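Local coordinates for MHC class I-like protein MILL2 (Mus musculus, PDB 6A97) that binds heparan sulfate proteoglycans on the surface of fibroblasts, as a GPI-anchored member of the MHC class I family, at residues L117-T127 / F177-Q187; G215-L226 / T259-P270. One frame throughout, in Å; residues are numbered along the deposited sequence.

Interaction 1. Residues L117-T127 / F177-Q187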
loop_
_atom_site.group_PDB
_atom_site.type_symbol
_atom_site.label_atom_id
_atom_site.label_comp_id
_atom_site.label_asym_id
_atom_site.label_seq_id
_atom_site.Cartn_x
_atom_site.Cartn_y
_atom_site.Cartn_z
ATOM N N LEU A 117 12.724 -5.088 -23.971
ATOM C CA LEU A 117 12.004 -6.076 -24.752
ATOM C C LEU A 117 11.843 -7.346 -23.954
ATOM O O LEU A 117 12.522 -7.543 -22.946
ATOM C CB LEU A 117 12.740 -6.328 -26.069
ATOM C CG LEU A 117 14.140 -6.959 -26.035
ATOM C CD1 LEU A 117 14.099 -8.469 -26.309
ATOM C CD2 LEU A 117 15.108 -6.229 -26.957
ATOM N N GLY A 118 10.928 -8.201 -24.387
ATOM C CA GLY A 118 10.727 -9.465 -23.711
ATOM C C GLY A 118 9.338 -10.027 -23.901
ATOM O O GLY A 118 8.652 -9.701 -24.865
ATOM N N CYS A 119 8.925 -10.881 -22.973
ATOM C CA CYS A 119 7.652 -11.567 -23.101
ATOM C C CYS A 119 7.041 -11.803 -21.737
ATOM O O CYS A 119 7.739 -11.828 -20.720
ATOM C CB CYS A 119 7.824 -12.895 -23.836
ATOM S SG CYS A 119 8.889 -14.080 -22.960
ATOM N N GLU A 120 5.727 -11.980 -21.727
ATOM C CA GLU A 120 4.980 -12.160 -20.497
ATOM C C GLU A 120 4.137 -13.426 -20.583
ATOM O O GLU A 120 3.310 -13.572 -21.481
ATOM C CB GLU A 120 4.102 -10.936 -20.233
ATOM C CG GLU A 120 3.355 -10.954 -18.913
ATOM C CD GLU A 120 2.659 -9.634 -18.637
ATOM O OE1 GLU A 120 2.503 -9.277 -17.451
ATOM O OE2 GLU A 120 2.274 -8.949 -19.611
ATOM N N LEU A 121 4.369 -14.349 -19.659
ATOM C CA LEU A 121 3.584 -15.572 -19.593
ATOM C C LEU A 121 2.289 -15.313 -18.834
ATOM O O LEU A 121 2.313 -14.939 -17.663
ATOM C CB LEU A 121 4.385 -16.690 -18.924
ATOM C CG LEU A 121 3.692 -18.041 -18.751
ATOM C CD1 LEU A 121 3.462 -18.714 -20.100
ATOM C CD2 LEU A 121 4.502 -18.937 -17.828
ATOM N N LEU A 122 1.158 -15.492 -19.507
ATOM C CA LEU A 122 -0.136 -15.308 -18.863
ATOM C C LEU A 122 -0.568 -16.606 -18.190
ATOM O O LEU A 122 -0.171 -17.692 -18.613
ATOM C CB LEU A 122 -1.185 -14.847 -19.875
ATOM C CG LEU A 122 -0.897 -13.537 -20.612
ATOM C CD1 LEU A 122 -2.064 -13.160 -21.507
ATOM C CD2 LEU A 122 -0.595 -12.421 -19.627
ATOM N N SER A 123 -1.383 -16.488 -17.145
ATOM C CA SER A 123 -1.816 -17.648 -16.366
ATOM C C SER A 123 -2.633 -18.637 -17.198
ATOM O O SER A 123 -2.833 -19.782 -16.788
ATOM C CB SER A 123 -2.629 -17.200 -15.151
ATOM O OG SER A 123 -3.828 -16.561 -15.550
ATOM N N ASN A 124 -3.098 -18.197 -18.363
ATOM C CA ASN A 124 -3.811 -19.076 -19.281
ATOM C C ASN A 124 -2.877 -19.704 -20.317
ATOM O O ASN A 124 -3.330 -20.243 -21.326
ATOM C CB ASN A 124 -4.944 -18.318 -19.980
ATOM C CG ASN A 124 -4.442 -17.347 -21.033
ATOM O OD1 ASN A 124 -3.315 -16.859 -20.962
ATOM N ND2 ASN A 124 -5.283 -17.062 -22.020
ATOM N N GLY A 125 -1.572 -19.617 -20.065
ATOM C CA GLY A 125 -0.579 -20.301 -20.878
ATOM C C GLY A 125 -0.112 -19.591 -22.140
ATOM O O GLY A 125 0.825 -20.046 -22.795
ATOM N N SER A 126 -0.757 -18.482 -22.488
ATOM C CA SER A 126 -0.392 -17.743 -23.696
ATOM C C SER A 126 0.716 -16.720 -23.419
ATOM O O SER A 126 1.066 -16.474 -22.267
ATOM C CB SER A 126 -1.618 -17.046 -24.287
ATOM O OG SER A 126 -2.161 -16.110 -23.373
ATOM N N THR A 127 1.248 -16.121 -24.482
ATOM C CA THR A 127 2.419 -15.251 -24.379
ATOM C C THR A 127 2.212 -13.878 -25.019
ATOM O O THR A 127 1.760 -13.774 -26.158
ATOM C CB THR A 127 3.657 -15.925 -25.026
ATOM O OG1 THR A 127 4.271 -16.804 -24.077
ATOM C CG2 THR A 127 4.684 -14.890 -25.485
ATOM N N PHE A 177 11.673 -14.093 -32.323
ATOM C CA PHE A 177 12.317 -13.897 -31.029
ATOM C C PHE A 177 11.298 -13.692 -29.906
ATOM O O PHE A 177 11.413 -14.301 -28.845
ATOM C CB PHE A 177 13.282 -12.713 -31.070
ATOM C CG PHE A 177 14.110 -12.576 -29.824
ATOM C CD1 PHE A 177 15.287 -13.291 -29.680
ATOM C CD2 PHE A 177 13.701 -11.750 -28.790
ATOM C CE1 PHE A 177 16.047 -13.177 -28.528
ATOM C CE2 PHE A 177 14.456 -11.633 -27.638
ATOM C CZ PHE A 177 15.632 -12.346 -27.508
ATOM N N LEU A 178 10.300 -12.846 -30.140
ATOM C CA LEU A 178 9.325 -12.545 -29.093
ATOM C C LEU A 178 8.311 -13.663 -28.870
ATOM O O LEU A 178 7.860 -13.873 -27.744
ATOM C CB LEU A 178 8.579 -11.246 -29.406
ATOM C CG LEU A 178 9.390 -9.951 -29.388
ATOM C CD1 LEU A 178 8.477 -8.766 -29.646
ATOM C CD2 LEU A 178 10.119 -9.792 -28.058
ATOM N N ASP A 179 7.949 -14.374 -29.934
ATOM C CA ASP A 179 6.908 -15.397 -29.838
ATOM C C ASP A 179 7.455 -16.793 -29.548
ATOM O O ASP A 179 6.756 -17.624 -28.970
ATOM C CB ASP A 179 6.079 -15.443 -31.125
ATOM C CG ASP A 179 5.367 -14.135 -31.411
ATOM O OD1 ASP A 179 5.664 -13.132 -30.727
ATOM O OD2 ASP A 179 4.516 -14.109 -32.327
ATOM N N ASP A 180 8.691 -17.059 -29.957
ATOM C CA ASP A 180 9.247 -18.404 -29.819
ATOM C C ASP A 180 10.465 -18.476 -28.897
ATOM O O ASP A 180 10.505 -19.297 -27.979
ATOM C CB ASP A 180 9.619 -18.966 -31.192
ATOM C CG ASP A 180 8.450 -18.970 -32.157
ATOM O OD1 ASP A 180 7.290 -19.010 -31.691
ATOM O OD2 ASP A 180 8.689 -18.940 -33.383
ATOM N N ILE A 181 11.456 -17.624 -29.145
ATOM C CA ILE A 181 12.731 -17.720 -28.436
ATOM C C ILE A 181 12.639 -17.217 -26.995
ATOM O O ILE A 181 12.976 -17.950 -26.062
ATOM C CB ILE A 181 13.859 -16.953 -29.172
ATOM C CG1 ILE A 181 14.318 -17.721 -30.416
ATOM C CG2 ILE A 181 15.059 -16.776 -28.267
ATOM C CD1 ILE A 181 13.384 -17.634 -31.601
ATOM N N CYS A 182 12.188 -15.978 -26.810
ATOM C CA CYS A 182 12.017 -15.420 -25.464
ATOM C C CYS A 182 11.148 -16.293 -24.547
ATOM O O CYS A 182 11.538 -16.538 -23.406
ATOM C CB CYS A 182 11.440 -13.993 -25.534
ATOM S SG CYS A 182 10.537 -13.483 -24.041
ATOM N N PRO A 183 9.979 -16.772 -25.028
ATOM C CA PRO A 183 9.192 -17.642 -24.139
ATOM C C PRO A 183 9.914 -18.931 -23.733
ATOM O O PRO A 183 9.745 -19.402 -22.607
ATOM C CB PRO A 183 7.949 -17.969 -24.977
ATOM C CG PRO A 183 7.831 -16.833 -25.929
ATOM C CD PRO A 183 9.244 -16.473 -26.272
ATOM N N ALA A 184 10.706 -19.496 -24.640
ATOM C CA ALA A 184 11.470 -20.701 -24.322
ATOM C C ALA A 184 12.537 -20.398 -23.267
ATOM O O ALA A 184 12.746 -21.183 -22.341
ATOM C CB ALA A 184 12.101 -21.280 -25.576
ATOM N N HIS A 185 13.198 -19.253 -23.406
ATOM C CA HIS A 185 14.168 -18.801 -22.412
ATOM C C HIS A 185 13.521 -18.630 -21.039
ATOM O O HIS A 185 14.032 -19.133 -20.033
ATOM C CB HIS A 185 14.814 -17.484 -22.851
ATOM C CG HIS A 185 15.773 -17.633 -23.991
ATOM N ND1 HIS A 185 16.276 -18.854 -24.387
ATOM C CD2 HIS A 185 16.324 -16.713 -24.818
ATOM C CE1 HIS A 185 17.094 -18.680 -25.410
ATOM N NE2 HIS A 185 17.142 -17.391 -25.691
ATOM N N LEU A 186 12.395 -17.921 -21.007
ATOM C CA LEU A 186 11.670 -17.681 -19.763
ATOM C C LEU A 186 11.323 -18.990 -19.068
ATOM O O LEU A 186 11.472 -19.116 -17.854
ATOM C CB LEU A 186 10.393 -16.874 -20.027
ATOM C CG LEU A 186 9.457 -16.673 -18.832
ATOM C CD1 LEU A 186 10.200 -16.111 -17.615
ATOM C CD2 LEU A 186 8.285 -15.762 -19.212
ATOM N N GLN A 187 10.874 -19.965 -19.850
ATOM C CA GLN A 187 10.513 -21.267 -19.308
ATOM C C GLN A 187 11.727 -21.953 -18.692
ATOM O O GLN A 187 11.644 -22.531 -17.609
ATOM C CB GLN A 187 9.903 -22.154 -20.395
ATOM C CG GLN A 187 8.965 -23.211 -19.852
ATOM C CD GLN A 187 7.886 -22.617 -18.967
ATOM O OE1 GLN A 187 7.053 -21.833 -19.424
ATOM N NE2 GLN A 187 7.899 -22.982 -17.691
#
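Two cysteine torsions set up the disulfide between Cys119 and Cys182. On the strand, SG of Cys119 sits between its own backbone N and carbonyl carbon (chi1 63°). On the helix, SG of Cys182 lies anti to the backbone N, beside the carbonyl carbon (chi1 155°). The SG atoms meet at 2.1 Å with chi3 of -95°, an unstrained value for a disulfide. This is the alpha-2 disulfide of the MHC class I fold, tying helix 171-193 to a sheet strand below it. The helix runs steeply across the strand. It is irregular here: it has a pi-type turn at 177-181, and Pro183 brings no N-H to bond to the turn before. The proline ring lies beside the disulfide and crosses Thr127 at about a right angle, its CG 3.7 Å from Thr127 CG2. Leu186 adds CD2 from the next turn, 4.0 Å from Leu121 CB. Apart from the covalent bond, the segments meet mainly by apolar packing; Pro183 and Leu186 lie near the Cys119 sulfur. Leu25 of strand 23-31 also touches Cys182. At the other end, Leu178 CD2 rests 3.5 Å from the carbonyl O of Gly118, and Leu117 CD1 meets the Phe177 ring obliquely, 3.5 Å from CE2.

Interaction 2. Residues G215-L226 / T259-P270. With SO4 (sulfate ion), chain E.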
loop_
_atom_site.group_PDB
_atom_site.type_symbol
_atom_site.label_atom_id
_atom_site.label_comp_id
_atom_site.label_asym_id
_atom_site.label_seq_id
_atom_site.Cartn_x
_atom_site.Cartn_y
_atom_site.Cartn_z
ATOM N N GLY A 215 7.983 22.424 16.081
ATOM C CA GLY A 215 6.858 22.128 16.953
ATOM C C GLY A 215 6.149 20.836 16.598
ATOM O O GLY A 215 4.967 20.663 16.895
ATOM N N ARG A 216 6.871 19.922 15.959
ATOM C CA ARG A 216 6.270 18.688 15.472
ATOM C C ARG A 216 7.047 17.446 15.885
ATOM O O ARG A 216 8.185 17.526 16.350
ATOM C CB ARG A 216 6.162 18.715 13.945
ATOM C CG ARG A 216 5.439 19.918 13.381
ATOM C CD ARG A 216 3.941 19.808 13.576
ATOM N NE ARG A 216 3.245 20.899 12.904
ATOM C CZ ARG A 216 2.994 22.079 13.458
ATOM N NH1 ARG A 216 3.376 22.327 14.706
ATOM N NH2 ARG A 216 2.357 23.012 12.763
ATOM N N VAL A 217 6.415 16.295 15.700
ATOM C CA VAL A 217 7.094 15.018 15.806
ATOM C C VAL A 217 6.921 14.283 14.491
ATOM O O VAL A 217 5.794 14.051 14.052
ATOM C CB VAL A 217 6.547 14.156 16.960
ATOM C CG1 VAL A 217 7.143 12.755 16.896
ATOM C CG2 VAL A 217 6.842 14.810 18.305
ATOM N N THR A 218 8.027 13.930 13.851
ATOM C CA THR A 218 7.956 13.161 12.617
ATOM C C THR A 218 7.932 11.670 12.933
ATOM O O THR A 218 8.875 11.134 13.518
ATOM C CB THR A 218 9.136 13.477 11.681
ATOM O OG1 THR A 218 9.089 14.858 11.302
ATOM C CG2 THR A 218 9.071 12.617 10.427
ATOM N N LEU A 219 6.835 11.013 12.570
ATOM C CA LEU A 219 6.707 9.570 12.732
ATOM C C LEU A 219 7.122 8.884 11.445
ATOM O O LEU A 219 6.579 9.177 10.383
ATOM C CB LEU A 219 5.272 9.180 13.094
ATOM C CG LEU A 219 4.681 9.793 14.365
ATOM C CD1 LEU A 219 3.210 9.407 14.521
ATOM C CD2 LEU A 219 5.473 9.366 15.579
ATOM N N THR A 220 8.083 7.975 11.530
ATOM C CA THR A 220 8.533 7.277 10.334
ATOM C C THR A 220 8.307 5.780 10.450
ATOM O O THR A 220 8.780 5.133 11.386
ATOM C CB THR A 220 10.014 7.545 10.050
ATOM O OG1 THR A 220 10.210 8.953 9.877
ATOM C CG2 THR A 220 10.460 6.809 8.788
ATOM N N CYS A 221 7.566 5.241 9.493
ATOM C CA CYS A 221 7.321 3.814 9.427
ATOM C C CYS A 221 8.169 3.186 8.327
ATOM O O CYS A 221 8.129 3.632 7.182
ATOM C CB CYS A 221 5.841 3.543 9.175
ATOM S SG CYS A 221 5.442 1.807 9.007
ATOM N N ARG A 222 8.941 2.160 8.677
ATOM C CA ARG A 222 9.750 1.443 7.693
ATOM C C ARG A 222 9.403 -0.036 7.664
ATOM O O ARG A 222 9.258 -0.668 8.708
ATOM C CB ARG A 222 11.240 1.608 7.983
ATOM C CG ARG A 222 11.745 3.039 7.880
ATOM C CD ARG A 222 13.218 3.116 8.261
ATOM N NE ARG A 222 14.065 2.493 7.246
ATOM C CZ ARG A 222 15.388 2.378 7.334
ATOM N NH1 ARG A 222 16.033 2.839 8.402
ATOM N NH2 ARG A 222 16.067 1.799 6.351
ATOM N N ALA A 223 9.270 -0.581 6.460
ATOM C CA ALA A 223 9.052 -2.010 6.289
ATOM C C ALA A 223 10.303 -2.637 5.689
ATOM O O ALA A 223 10.806 -2.154 4.684
ATOM C CB ALA A 223 7.841 -2.269 5.405
ATOM N N PHE A 224 10.805 -3.699 6.313
ATOM C CA PHE A 224 12.006 -4.384 5.846
ATOM C C PHE A 224 11.694 -5.797 5.380
ATOM O O PHE A 224 10.638 -6.352 5.698
ATOM C CB PHE A 224 13.067 -4.455 6.950
ATOM C CG PHE A 224 13.558 -3.119 7.420
ATOM C CD1 PHE A 224 12.881 -2.430 8.412
ATOM C CD2 PHE A 224 14.708 -2.559 6.886
ATOM C CE1 PHE A 224 13.335 -1.203 8.860
ATOM C CE2 PHE A 224 15.167 -1.328 7.325
ATOM C CZ PHE A 224 14.479 -0.651 8.315
ATOM N N ASN A 225 12.633 -6.373 4.638
ATOM C CA ASN A 225 12.617 -7.792 4.306
ATOM C C ASN A 225 11.429 -8.170 3.447
ATOM O O ASN A 225 10.815 -9.215 3.650
ATOM C CB ASN A 225 12.622 -8.641 5.582
ATOM C CG ASN A 225 13.313 -9.976 5.390
ATOM O OD1 ASN A 225 14.358 -10.054 4.746
ATOM N ND2 ASN A 225 12.734 -11.033 5.950
ATOM N N LEU A 226 11.098 -7.303 2.497
ATOM C CA LEU A 226 10.062 -7.604 1.523
ATOM C C LEU A 226 10.671 -8.479 0.433
ATOM O O LEU A 226 11.716 -8.141 -0.120
ATOM C CB LEU A 226 9.477 -6.312 0.941
ATOM C CG LEU A 226 9.042 -5.300 2.005
ATOM C CD1 LEU A 226 8.584 -3.997 1.378
ATOM C CD2 LEU A 226 7.953 -5.892 2.894
ATOM N N THR A 259 16.488 -8.240 -1.079
ATOM C CA THR A 259 15.182 -7.933 -0.497
ATOM C C THR A 259 14.887 -6.442 -0.597
ATOM O O THR A 259 15.766 -5.635 -0.906
ATOM C CB THR A 259 15.079 -8.373 0.978
ATOM O OG1 THR A 259 15.888 -7.522 1.803
ATOM C CG2 THR A 259 15.526 -9.823 1.139
ATOM N N TYR A 260 13.643 -6.070 -0.324
ATOM C CA TYR A 260 13.227 -4.693 -0.533
ATOM C C TYR A 260 12.653 -4.064 0.723
ATOM O O TYR A 260 12.267 -4.755 1.662
ATOM C CB TYR A 260 12.229 -4.642 -1.687
ATOM C CG TYR A 260 12.867 -5.178 -2.939
ATOM C CD1 TYR A 260 13.636 -4.353 -3.749
ATOM C CD2 TYR A 260 12.763 -6.522 -3.278
ATOM C CE1 TYR A 260 14.258 -4.841 -4.878
ATOM C CE2 TYR A 260 13.384 -7.020 -4.411
ATOM C CZ TYR A 260 14.131 -6.174 -5.204
ATOM O OH TYR A 260 14.757 -6.650 -6.333
ATOM N N GLN A 261 12.625 -2.740 0.742
ATOM C CA GLN A 261 12.085 -2.037 1.886
ATOM C C GLN A 261 11.305 -0.814 1.434
ATOM O O GLN A 261 11.362 -0.422 0.263
ATOM C CB GLN A 261 13.199 -1.650 2.859
ATOM C CG GLN A 261 14.215 -0.666 2.328
ATOM C CD GLN A 261 15.250 -0.314 3.379
ATOM O OE1 GLN A 261 15.129 0.697 4.078
ATOM N NE2 GLN A 261 16.267 -1.162 3.513
ATOM N N ALA A 262 10.564 -0.227 2.367
ATOM C CA ALA A 262 9.710 0.916 2.064
ATOM C C ALA A 262 9.621 1.855 3.261
ATOM O O ALA A 262 9.994 1.493 4.379
ATOM C CB ALA A 262 8.326 0.447 1.645
ATOM N N ARG A 263 9.119 3.061 3.028
ATOM C CA ARG A 263 9.131 4.090 4.060
ATOM C C ARG A 263 8.011 5.104 3.838
ATOM O O ARG A 263 7.756 5.516 2.707
ATOM C CB ARG A 263 10.495 4.786 4.077
ATOM C CG ARG A 263 10.535 6.129 4.780
ATOM C CD ARG A 263 11.937 6.723 4.719
ATOM N NE ARG A 263 12.391 6.902 3.342
ATOM C CZ ARG A 263 13.659 7.103 2.989
ATOM N NH1 ARG A 263 14.613 7.146 3.910
ATOM N NH2 ARG A 263 13.975 7.260 1.712
ATOM N N VAL A 264 7.320 5.472 4.916
ATOM C CA VAL A 264 6.327 6.549 4.883
ATOM C C VAL A 264 6.413 7.338 6.176
ATOM O O VAL A 264 6.436 6.757 7.265
ATOM C CB VAL A 264 4.876 6.029 4.708
ATOM C CG1 VAL A 264 3.909 7.194 4.597
ATOM C CG2 VAL A 264 4.750 5.156 3.481
ATOM N N SER A 265 6.469 8.660 6.060
ATOM C CA SER A 265 6.516 9.521 7.235
ATOM C C SER A 265 5.334 10.480 7.285
ATOM O O SER A 265 4.756 10.819 6.254
ATOM C CB SER A 265 7.824 10.314 7.266
ATOM O OG SER A 265 8.924 9.456 7.503
ATOM N N ILE A 266 4.977 10.900 8.499
ATOM C CA ILE A 266 3.979 11.941 8.719
ATOM C C ILE A 266 4.443 12.846 9.847
ATOM O O ILE A 266 5.298 12.460 10.645
ATOM C CB ILE A 266 2.591 11.368 9.084
ATOM C CG1 ILE A 266 2.698 10.460 10.312
ATOM C CG2 ILE A 266 1.984 10.611 7.901
ATOM C CD1 ILE A 266 1.367 9.934 10.808
ATOM N N ARG A 267 3.877 14.046 9.914
ATOM C CA ARG A 267 4.171 14.957 11.008
ATOM C C ARG A 267 2.932 15.145 11.864
ATOM O O ARG A 267 1.844 15.407 11.351
ATOM C CB ARG A 267 4.674 16.302 10.481
ATOM C CG ARG A 267 6.049 16.214 9.846
ATOM C CD ARG A 267 6.093 16.942 8.522
ATOM N NE ARG A 267 6.837 16.179 7.525
ATOM C CZ ARG A 267 6.317 15.189 6.805
ATOM N NH1 ARG A 267 5.048 14.843 6.968
ATOM N NH2 ARG A 267 7.063 14.546 5.921
ATOM N N VAL A 268 3.097 14.981 13.171
ATOM C CA VAL A 268 1.999 15.147 14.105
ATOM C C VAL A 268 2.438 16.095 15.198
ATOM O O VAL A 268 3.608 16.475 15.260
ATOM C CB VAL A 268 1.558 13.803 14.719
ATOM C CG1 VAL A 268 1.304 12.790 13.623
ATOM C CG2 VAL A 268 2.615 13.283 15.690
ATOM N N LEU A 269 1.497 16.483 16.051
ATOM C CA LEU A 269 1.798 17.344 17.184
ATOM C C LEU A 269 2.301 16.518 18.364
ATOM O O LEU A 269 1.904 15.363 18.527
ATOM C CB LEU A 269 0.560 18.149 17.585
ATOM C CG LEU A 269 -0.082 18.978 16.473
ATOM C CD1 LEU A 269 -1.364 19.629 16.966
ATOM C CD2 LEU A 269 0.895 20.027 15.952
ATOM N N PRO A 270 3.188 17.104 19.185
ATOM C CA PRO A 270 3.726 16.431 20.374
ATOM C C PRO A 270 2.626 15.865 21.271
ATOM O O PRO A 270 1.693 16.584 21.629
ATOM C CB PRO A 270 4.493 17.547 21.088
ATOM C CG PRO A 270 4.904 18.471 19.996
ATOM C CD PRO A 270 3.785 18.438 18.988
HETATM S S SO4 E . 2.329 15.608 6.632
HETATM O O1 SO4 E . 2.154 14.484 7.546
HETATM O O2 SO4 E . 1.025 16.166 6.291
HETATM O O3 SO4 E . 2.985 15.161 5.410
HETATM O O4 SO4 E . 3.147 16.625 7.282
HETATM O O HOH W 1 9.510 15.611 8.686
HETATM O O HOH W 2 12.735 2.111 4.588
HETATM O O HOH W 3 15.015 -5.479 3.526
#
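A beta bulge interrupts an otherwise regular antiparallel pairing: between Ala223-Ala262 and Leu226-Tyr260 the register slips by one. Asn225, with positive phi (64°), lies in the bulge. Its N donates to a water, which donates in turn to Thr259 OG1; that hydroxyl is also bonded to Asp257. Beside the bulge, Arg222 and Gln261 run side by side. Arg222 NH2 gives Gln261 OE1 a bond of 2.7 Å at 166°, in the guanidinium plane and on a carbonyl lone pair. A second water joins Arg222 NE to the same OE1. Phe224 CZ lies over the guanidinium centre, so the group is held at its edge and on a face. Arg222 NH2 and Gln261 NE2 also hydrogen-bond the backbone of a chain of another protein in the assembly. Farther along, the hydroxyls Thr220 OG1 and Ser265 OG share a 2.7 Å hydrogen bond. On the face that carries Cys221, the side chains of Leu219 and Val268 cross at about a right angle, Leu219 CD1 4.0 Å from Val268 CG1. In this immunoglobulin C1-set domain, Cys221 is disulfide-linked to Cys278 of strand 276-282. The two strands are the central pair of their sheet, between 204-210 and 253-254, and Leu219, Cys221 and Ile266 pack on Trp235 of strand 231-237.

Interaction 1 closes before interaction 2 opens, so the two follow in series along the chain. Their centres are 39 Å apart, on opposite sides of the chain's centre, and their nearest atoms are about 15 Å apart. They share no sheet. Interaction 1 joins strand 113-121 of the eight-stranded platform to helix 171-193 above it. Interaction 2 pairs strands 217-226 and 260-268 in one sheet of the immunoglobulin domain. Interaction 1 holds both cysteines of its disulfide, interaction 2 one of two. Each domain has at least one disulfide of its own, and neither of these cross-links ties the two domains together, in the two-part architecture of an MHC class I heavy chain.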